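PDB 2XU0: erythrocyte membrane protein 1 from Plasmodium falciparum, which probably binds host-cell surface receptors as a parasite adhesin, this piece being the N-terminal segment with the first Duffy-binding-like domain, which takes part in rosetting. Local coordinates for residues Thr14-Asn28 / Asp277-Phe289. The protein carries 10 engineered substitutions. Residues are numbered along the deposited sequence; the frame is centred on the assembly and turned at random.
Sequences TLSESHKSARNVLEN and DYFRKGSDGTLHF
A beta hairpin of the Duffy-binding-like domain, strands 279-281 and 287-289, is clasped by the N-terminal segment: the first turns of helix 22-39 (residues 22-28) cross strand 279-281 at 77° while the chain before them wraps alongside. Lys-281, fully extended beyond CG, spans from the strand to that wrapping chain; its long amine can reach two carbonyls at once, NZ donating to Leu-15 O (2.8 Å) in helix 13-16 and to Glu-17 O (2.7 Å) just past its end. Near the chain's start, the small methyl of Thr-14, CG2, can sit close over one face of the Phe-279 ring, 3.7 Å from its centroid, a CH-pi contact. From the helix, Arg-23 turns its guanidinium end-on to the strand; this planar, multi-donor group binds a backbone carbonyl and a carboxylate together, NH1 and NH2 both gripping Phe-279 O while NH2 also forms a salt bridge with Glu-17 OE1 that fixes its rotation. Tyr-278 OH lies 2.4 Å from Glu-27 OE2, a bond so short that its exact length is doubtful; Thr-304 is a further partner of that oxygen. Two asparagines share the backbone of Lys-281. Asn-24 OD1 accepts from Lys-281 N (3.0 Å), the donor standing well above the amide plane, and its ND2 holds Ser-18 O. One turn on, Asn-28 OD1 takes Arg-280 NH2 (2.8 Å), while its ND2 donates in the carbonyl plane, on a lone pair, to Lys-281 O at 2.8 Å.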
ATOM      1  N   THR A  14      -8.073   2.099  15.041  1.00 39.69           N
ATOM      2  CA  THR A  14      -7.155   0.977  15.186  1.00 38.96           C
ATOM      3  C   THR A  14      -7.848  -0.274  15.734  1.00 40.44           C
ATOM      4  O   THR A  14      -7.751  -1.338  15.136  1.00 39.77           O
ATOM      5  CB  THR A  14      -5.962   1.358  16.068  1.00 45.41           C
ATOM      6  OG1 THR A  14      -5.406   2.575  15.608  1.00 46.03           O
ATOM      7  CG2 THR A  14      -4.882   0.310  16.035  1.00 41.95           C
ATOM      8  N   LEU A  15      -8.542  -0.139  16.866  1.00 36.84           N
ATOM      9  CA  LEU A  15      -9.196  -1.243  17.558  1.00 36.25           C
ATOM     10  C   LEU A  15     -10.432  -1.746  16.858  1.00 38.10           C
ATOM     11  O   LEU A  15     -10.785  -2.919  17.020  1.00 37.51           O
ATOM     12  CB  LEU A  15      -9.568  -0.781  18.974  1.00 36.71           C
ATOM     13  CG  LEU A  15      -8.591  -0.960  20.152  1.00 42.04           C
ATOM     14  CD1 LEU A  15      -7.135  -1.107  19.749  1.00 42.04           C
ATOM     15  CD2 LEU A  15      -8.792   0.130  21.171  1.00 44.75           C
ATOM     16  N   SER A  16     -11.139  -0.851  16.156  1.00 33.76           N
ATOM     17  CA  SER A  16     -12.369  -1.215  15.480  1.00 33.97           C
ATOM     18  C   SER A  16     -12.186  -1.796  14.077  1.00 37.74           C
ATOM     19  O   SER A  16     -13.143  -2.335  13.528  1.00 37.53           O
ATOM     20  CB  SER A  16     -13.375  -0.068  15.516  1.00 38.72           C
ATOM     21  OG  SER A  16     -12.981   0.997  14.666  1.00 49.15           O
ATOM     22  N   GLU A  17     -10.951  -1.750  13.514  1.00 34.43           N
ATOM     23  CA  GLU A  17     -10.671  -2.315  12.194  1.00 32.75           C
ATOM     24  C   GLU A  17     -11.130  -3.783  12.166  1.00 36.19           C
ATOM     25  O   GLU A  17     -10.759  -4.563  13.050  1.00 35.23           O
ATOM     26  CB  GLU A  17      -9.168  -2.225  11.858  1.00 33.88           C
ATOM     27  CG  GLU A  17      -8.816  -2.896  10.526  1.00 33.83           C
ATOM     28  CD  GLU A  17      -7.368  -2.861  10.067  1.00 48.35           C
ATOM     29  OE1 GLU A  17      -6.584  -2.041  10.601  1.00 43.11           O
ATOM     30  OE2 GLU A  17      -7.021  -3.646   9.153  1.00 34.64           O
ATOM     31  N   SER A  18     -11.934  -4.155  11.142  1.00 31.98           N
ATOM     32  CA  SER A  18     -12.458  -5.516  10.957  1.00 29.28           C
ATOM     33  C   SER A  18     -11.389  -6.608  10.948  1.00 34.98           C
ATOM     34  O   SER A  18     -10.367  -6.496  10.249  1.00 34.18           O
ATOM     35  CB  SER A  18     -13.256  -5.607   9.664  1.00 29.60           C
ATOM     36  OG  SER A  18     -13.805  -6.907   9.502  1.00 32.96           O
ATOM     37  N   HIS A  19     -11.670  -7.725  11.649  1.00 31.91           N
ATOM     38  CA  HIS A  19     -10.750  -8.875  11.647  1.00 31.07           C
ATOM     39  C   HIS A  19     -10.780  -9.495  10.226  1.00 34.15           C
ATOM     40  O   HIS A  19      -9.938 -10.316   9.897  1.00 33.47           O
ATOM     41  CB  HIS A  19     -11.194  -9.900  12.724  1.00 31.07           C
ATOM     42  CG  HIS A  19     -12.430 -10.661  12.340  1.00 33.12           C
ATOM     43  ND1 HIS A  19     -13.694 -10.063  12.355  1.00 34.28           N
ATOM     44  CD2 HIS A  19     -12.551 -11.933  11.893  1.00 33.77           C
ATOM     45  CE1 HIS A  19     -14.535 -11.001  11.950  1.00 33.22           C
ATOM     46  NE2 HIS A  19     -13.891 -12.143  11.651  1.00 33.39           N
ATOM     47  N   LYS A  20     -11.763  -9.083   9.398  1.00 31.43           N
ATOM     48  CA  LYS A  20     -11.902  -9.512   8.002  1.00 31.55           C
ATOM     49  C   LYS A  20     -11.484  -8.427   6.998  1.00 34.50           C
ATOM     50  O   LYS A  20     -11.880  -8.485   5.831  1.00 34.02           O
ATOM     51  CB  LYS A  20     -13.313 -10.073   7.723  1.00 35.01           C
ATOM     52  CG  LYS A  20     -13.532 -11.485   8.249  1.00 48.52           C
ATOM     53  CD  LYS A  20     -14.961 -11.910   7.997  1.00 69.74           C
ATOM     54  CE  LYS A  20     -15.288 -13.263   8.586  1.00 88.22           C
ATOM     55  NZ  LYS A  20     -16.757 -13.481   8.669  1.00 94.51           N
ATOM     56  N   SER A  21     -10.633  -7.459   7.423  1.00 28.59           N
ATOM     57  CA  SER A  21     -10.071  -6.456   6.502  1.00 27.70           C
ATOM     58  C   SER A  21      -9.046  -7.226   5.681  1.00 30.97           C
ATOM     59  O   SER A  21      -8.535  -8.258   6.168  1.00 30.07           O
ATOM     60  CB  SER A  21      -9.369  -5.335   7.280  1.00 29.36           C
ATOM     61  OG  SER A  21      -8.158  -5.780   7.876  1.00 30.14           O
ATOM     62  N   ALA A  22      -8.763  -6.776   4.437  1.00 26.37           N
ATOM     63  CA  ALA A  22      -7.787  -7.473   3.588  1.00 24.87           C
ATOM     64  C   ALA A  22      -6.455  -7.543   4.250  1.00 29.41           C
ATOM     65  O   ALA A  22      -5.837  -8.579   4.170  1.00 30.74           O
ATOM     66  CB  ALA A  22      -7.663  -6.800   2.204  1.00 24.79           C
ATOM     67  N   ARG A  23      -5.991  -6.439   4.912  1.00 27.88           N
ATOM     68  CA  ARG A  23      -4.726  -6.442   5.630  1.00 26.24           C
ATOM     69  C   ARG A  23      -4.672  -7.569   6.661  1.00 27.20           C
ATOM     70  O   ARG A  23      -3.692  -8.293   6.696  1.00 25.97           O
ATOM     71  CB  ARG A  23      -4.408  -5.067   6.280  1.00 23.66           C
ATOM     72  CG  ARG A  23      -2.978  -5.042   6.899  1.00 28.06           C
ATOM     73  CD  ARG A  23      -2.593  -3.693   7.525  1.00 34.99           C
ATOM     74  NE  ARG A  23      -3.447  -3.330   8.662  1.00 35.69           N
ATOM     75  CZ  ARG A  23      -3.253  -3.746   9.915  1.00 48.83           C
ATOM     76  NH1 ARG A  23      -2.237  -4.549  10.210  1.00 34.53           N
ATOM     77  NH2 ARG A  23      -4.093  -3.390  10.875  1.00 40.64           N
ATOM     78  N   ASN A  24      -5.693  -7.703   7.502  1.00 23.55           N
ATOM     79  CA  ASN A  24      -5.740  -8.753   8.513  1.00 24.85           C
ATOM     80  C   ASN A  24      -5.776 -10.144   7.914  1.00 30.28           C
ATOM     81  O   ASN A  24      -5.027 -11.023   8.356  1.00 31.01           O
ATOM     82  CB  ASN A  24      -6.932  -8.524   9.518  1.00 27.24           C
ATOM     83  CG  ASN A  24      -6.595  -7.502  10.549  1.00 31.30           C
ATOM     84  OD1 ASN A  24      -5.444  -7.390  10.953  1.00 29.64           O
ATOM     85  ND2 ASN A  24      -7.567  -6.708  10.973  1.00 26.20           N
ATOM     86  N   VAL A  25      -6.610 -10.346   6.886  1.00 27.46           N
ATOM     87  CA  VAL A  25      -6.703 -11.669   6.239  1.00 27.18           C
ATOM     88  C   VAL A  25      -5.368 -12.034   5.552  1.00 32.28           C
ATOM     89  O   VAL A  25      -4.904 -13.151   5.703  1.00 30.96           O
ATOM     90  CB  VAL A  25      -7.931 -11.749   5.293  1.00 31.14           C
ATOM     91  CG1 VAL A  25      -7.870 -12.965   4.364  1.00 30.76           C
ATOM     92  CG2 VAL A  25      -9.237 -11.736   6.102  1.00 31.30           C
ATOM     93  N   LEU A  26      -4.724 -11.075   4.872  1.00 28.88           N
ATOM     94  CA  LEU A  26      -3.472 -11.366   4.164  1.00 28.25           C
ATOM     95  C   LEU A  26      -2.345 -11.633   5.143  1.00 33.41           C
ATOM     96  O   LEU A  26      -1.542 -12.532   4.898  1.00 35.03           O
ATOM     97  CB  LEU A  26      -3.097 -10.246   3.146  1.00 27.35           C
ATOM     98  CG  LEU A  26      -4.113  -9.919   2.024  1.00 30.35           C
ATOM     99  CD1 LEU A  26      -3.808  -8.556   1.377  1.00 28.39           C
ATOM    100  CD2 LEU A  26      -4.172 -10.995   0.985  1.00 30.01           C
ATOM    101  N   GLU A  27      -2.269 -10.850   6.238  1.00 30.13           N
ATOM    102  CA  GLU A  27      -1.275 -11.012   7.313  1.00 30.84           C
ATOM    103  C   GLU A  27      -1.409 -12.426   7.929  1.00 34.62           C
ATOM    104  O   GLU A  27      -0.402 -13.095   8.231  1.00 35.44           O
ATOM    105  CB  GLU A  27      -1.524  -9.979   8.426  1.00 32.80           C
ATOM    106  CG  GLU A  27      -0.882  -8.625   8.188  1.00 42.57           C
ATOM    107  CD  GLU A  27       0.575  -8.544   8.568  1.00 46.27           C
ATOM    108  OE1 GLU A  27       1.222  -9.604   8.715  1.00 51.26           O
ATOM    109  OE2 GLU A  27       1.092  -7.412   8.646  1.00 36.69           O
ATOM    110  N   ASN A  28      -2.638 -12.881   8.077  1.00 29.75           N
ATOM    111  CA  ASN A  28      -2.867 -14.213   8.617  1.00 31.17           C
ATOM    112  C   ASN A  28      -2.384 -15.322   7.697  1.00 35.34           C
ATOM    113  O   ASN A  28      -1.840 -16.317   8.180  1.00 34.27           O
ATOM    114  CB  ASN A  28      -4.266 -14.402   9.120  1.00 33.99           C
ATOM    115  CG  ASN A  28      -4.484 -13.716  10.444  1.00 54.85           C
ATOM    116  OD1 ASN A  28      -3.780 -13.972  11.422  1.00 53.08           O
ATOM    117  ND2 ASN A  28      -5.430 -12.800  10.495  1.00 44.89           N
ATOM    118  N   ASP A 277       2.409   1.683  17.425  1.00 34.94           N
ATOM    119  CA  ASP A 277       2.589   0.232  17.476  1.00 34.88           C
ATOM    120  C   ASP A 277       1.841  -0.426  16.334  1.00 37.47           C
ATOM    121  O   ASP A 277       0.850   0.132  15.855  1.00 36.51           O
ATOM    122  CB  ASP A 277       2.111  -0.338  18.837  1.00 36.87           C
ATOM    123  CG  ASP A 277       3.056   0.004  19.971  1.00 42.28           C
ATOM    124  OD1 ASP A 277       4.087  -0.697  20.118  1.00 39.39           O
ATOM    125  OD2 ASP A 277       2.837   1.047  20.625  1.00 46.91           O
ATOM    126  N   TYR A 278       2.316  -1.594  15.886  1.00 34.99           N
ATOM    127  CA  TYR A 278       1.623  -2.310  14.808  1.00 34.41           C
ATOM    128  C   TYR A 278       0.516  -3.169  15.409  1.00 39.79           C
ATOM    129  O   TYR A 278       0.757  -3.912  16.366  1.00 38.74           O
ATOM    130  CB  TYR A 278       2.602  -3.194  14.017  1.00 33.59           C
ATOM    131  CG  TYR A 278       2.008  -3.740  12.731  1.00 31.60           C
ATOM    132  CD1 TYR A 278       1.740  -2.899  11.655  1.00 34.05           C
ATOM    133  CD2 TYR A 278       1.723  -5.093  12.590  1.00 30.34           C
ATOM    134  CE1 TYR A 278       1.174  -3.386  10.482  1.00 36.33           C
ATOM    135  CE2 TYR A 278       1.209  -5.602  11.393  1.00 30.95           C
ATOM    136  CZ  TYR A 278       0.939  -4.739  10.341  1.00 39.07           C
ATOM    137  OH  TYR A 278       0.342  -5.172   9.184  1.00 40.69           O
ATOM    138  N   PHE A 279      -0.683  -3.079  14.848  1.00 34.87           N
ATOM    139  CA  PHE A 279      -1.789  -3.884  15.340  1.00 34.44           C
ATOM    140  C   PHE A 279      -2.357  -4.719  14.218  1.00 36.01           C
ATOM    141  O   PHE A 279      -2.553  -4.217  13.105  1.00 34.28           O
ATOM    142  CB  PHE A 279      -2.921  -3.001  15.912  1.00 36.62           C
ATOM    143  CG  PHE A 279      -2.589  -2.144  17.108  1.00 39.54           C
ATOM    144  CD1 PHE A 279      -3.025  -2.497  18.379  1.00 43.13           C
ATOM    145  CD2 PHE A 279      -1.898  -0.944  16.955  1.00 41.99           C
ATOM    146  CE1 PHE A 279      -2.773  -1.666  19.476  1.00 44.25           C
ATOM    147  CE2 PHE A 279      -1.627  -0.124  18.059  1.00 45.59           C
ATOM    148  CZ  PHE A 279      -2.062  -0.496  19.314  1.00 43.84           C
ATOM    149  N   ARG A 280      -2.692  -5.971  14.526  1.00 33.00           N
ATOM    150  CA  ARG A 280      -3.342  -6.894  13.588  1.00 33.38           C
ATOM    151  C   ARG A 280      -4.197  -7.876  14.365  1.00 36.09           C
ATOM    152  O   ARG A 280      -3.958  -8.070  15.562  1.00 37.56           O
ATOM    153  CB  ARG A 280      -2.334  -7.606  12.653  1.00 35.39           C
ATOM    154  CG  ARG A 280      -1.127  -8.220  13.350  1.00 43.49           C
ATOM    155  CD  ARG A 280      -0.464  -9.278  12.502  1.00 49.27           C
ATOM    156  NE  ARG A 280      -1.324 -10.450  12.427  1.00 57.40           N
ATOM    157  CZ  ARG A 280      -1.213 -11.513  13.210  1.00 62.46           C
ATOM    158  NH1 ARG A 280      -0.217 -11.602  14.086  1.00 44.81           N
ATOM    159  NH2 ARG A 280      -2.070 -12.513  13.101  1.00 51.78           N
ATOM    160  N   LYS A 281      -5.229  -8.438  13.718  1.00 29.18           N
ATOM    161  CA  LYS A 281      -6.149  -9.379  14.352  1.00 30.14           C
ATOM    162  C   LYS A 281      -6.075 -10.740  13.730  1.00 35.77           C
ATOM    163  O   LYS A 281      -5.840 -10.856  12.533  1.00 35.52           O
ATOM    164  CB  LYS A 281      -7.606  -8.889  14.290  1.00 31.72           C
ATOM    165  CG  LYS A 281      -7.830  -7.623  15.096  1.00 33.50           C
ATOM    166  CD  LYS A 281      -9.265  -7.203  15.079  1.00 38.19           C
ATOM    167  CE  LYS A 281      -9.411  -5.872  15.777  1.00 30.54           C
ATOM    168  NZ  LYS A 281     -10.797  -5.364  15.658  1.00 35.40           N
ATOM    169  N   GLY A 282      -6.282 -11.762  14.552  1.00 33.02           N
ATOM    170  CA  GLY A 282      -6.378 -13.135  14.088  1.00 31.90           C
ATOM    171  C   GLY A 282      -7.762 -13.378  13.535  1.00 35.65           C
ATOM    172  O   GLY A 282      -8.665 -12.553  13.698  1.00 33.69           O
ATOM    173  N   SER A 283      -7.951 -14.539  12.924  1.00 35.73           N
ATOM    174  CA  SER A 283      -9.218 -14.976  12.344  1.00 37.19           C
ATOM    175  C   SER A 283     -10.331 -15.062  13.393  1.00 42.48           C
ATOM    176  O   SER A 283     -11.502 -14.942  13.049  1.00 42.18           O
ATOM    177  CB  SER A 283      -9.031 -16.334  11.683  1.00 42.64           C
ATOM    178  OG  SER A 283      -7.935 -16.282  10.784  1.00 55.94           O
ATOM    179  N   ASP A 284      -9.961 -15.257  14.672  1.00 38.02           N
ATOM    180  CA  ASP A 284     -10.915 -15.333  15.773  1.00 37.09           C
ATOM    181  C   ASP A 284     -11.145 -13.963  16.440  1.00 38.09           C
ATOM    182  O   ASP A 284     -11.953 -13.855  17.366  1.00 36.36           O
ATOM    183  CB  ASP A 284     -10.465 -16.416  16.784  1.00 39.16           C
ATOM    184  CG  ASP A 284      -9.091 -16.234  17.423  1.00 48.25           C
ATOM    185  OD1 ASP A 284      -8.337 -15.337  16.983  1.00 45.90           O
ATOM    186  OD2 ASP A 284      -8.748 -17.028  18.332  1.00 57.43           O
ATOM    187  N   GLY A 285     -10.492 -12.920  15.920  1.00 32.95           N
ATOM    188  CA  GLY A 285     -10.617 -11.572  16.469  1.00 31.78           C
ATOM    189  C   GLY A 285      -9.591 -11.220  17.529  1.00 34.59           C
ATOM    190  O   GLY A 285      -9.511 -10.061  17.933  1.00 35.31           O
ATOM    191  N   THR A 286      -8.754 -12.184  17.946  1.00 30.28           N
ATOM    192  CA  THR A 286      -7.674 -11.971  18.921  1.00 31.15           C
ATOM    193  C   THR A 286      -6.768 -10.846  18.415  1.00 36.81           C
ATOM    194  O   THR A 286      -6.381 -10.853  17.249  1.00 36.86           O
ATOM    195  CB  THR A 286      -6.908 -13.278  19.174  1.00 39.81           C
ATOM    196  OG1 THR A 286      -7.835 -14.224  19.709  1.00 40.72           O
ATOM    197  CG2 THR A 286      -5.749 -13.113  20.149  1.00 41.29           C
ATOM    198  N   LEU A 287      -6.470  -9.870  19.290  1.00 33.66           N
ATOM    199  CA  LEU A 287      -5.611  -8.716  18.986  1.00 33.00           C
ATOM    200  C   LEU A 287      -4.127  -9.048  19.174  1.00 37.95           C
ATOM    201  O   LEU A 287      -3.744  -9.545  20.237  1.00 37.81           O
ATOM    202  CB  LEU A 287      -6.030  -7.541  19.875  1.00 32.40           C
ATOM    203  CG  LEU A 287      -5.506  -6.141  19.549  1.00 37.75           C
ATOM    204  CD1 LEU A 287      -6.053  -5.609  18.161  1.00 37.11           C
ATOM    205  CD2 LEU A 287      -5.924  -5.180  20.647  1.00 41.18           C
ATOM    206  N   HIS A 288      -3.305  -8.799  18.125  1.00 33.50           N
ATOM    207  CA  HIS A 288      -1.844  -8.975  18.125  1.00 34.31           C
ATOM    208  C   HIS A 288      -1.210  -7.586  17.936  1.00 39.25           C
ATOM    209  O   HIS A 288      -1.764  -6.733  17.227  1.00 38.27           O
ATOM    210  CB  HIS A 288      -1.392  -9.974  17.081  1.00 35.19           C
ATOM    211  CG  HIS A 288      -2.071 -11.310  17.217  1.00 39.02           C
ATOM    212  ND1 HIS A 288      -1.735 -12.197  18.229  1.00 40.47           N
ATOM    213  CD2 HIS A 288      -3.029 -11.879  16.442  1.00 40.53           C
ATOM    214  CE1 HIS A 288      -2.491 -13.265  18.040  1.00 39.42           C
ATOM    215  NE2 HIS A 288      -3.289 -13.121  16.979  1.00 39.88           N
ATOM    216  N   PHE A 289      -0.143  -7.305  18.682  1.00 35.71           N
ATOM    217  CA  PHE A 289       0.415  -5.951  18.699  1.00 35.60           C
ATOM    218  C   PHE A 289       1.838  -5.923  19.153  1.00 39.56           C
ATOM    219  O   PHE A 289       2.222  -6.761  19.953  1.00 36.80           O
ATOM    220  CB  PHE A 289      -0.404  -5.056  19.679  1.00 36.44           C
ATOM    221  CG  PHE A 289      -0.690  -5.714  21.023  1.00 37.69           C
ATOM    222  CD1 PHE A 289       0.100  -5.436  22.138  1.00 39.76           C
ATOM    223  CD2 PHE A 289      -1.746  -6.617  21.167  1.00 38.58           C
ATOM    224  CE1 PHE A 289      -0.167  -6.037  23.372  1.00 40.84           C
ATOM    225  CE2 PHE A 289      -1.990  -7.248  22.391  1.00 41.36           C
ATOM    226  CZ  PHE A 289      -1.203  -6.952  23.485  1.00 39.58           C
TER
HETATM  227  O   HOH W   1      -8.046 -11.971  10.410  1.00 48.50           O
HETATM  228  O   HOH W   2      -3.685 -10.580  10.938  1.00 32.38           O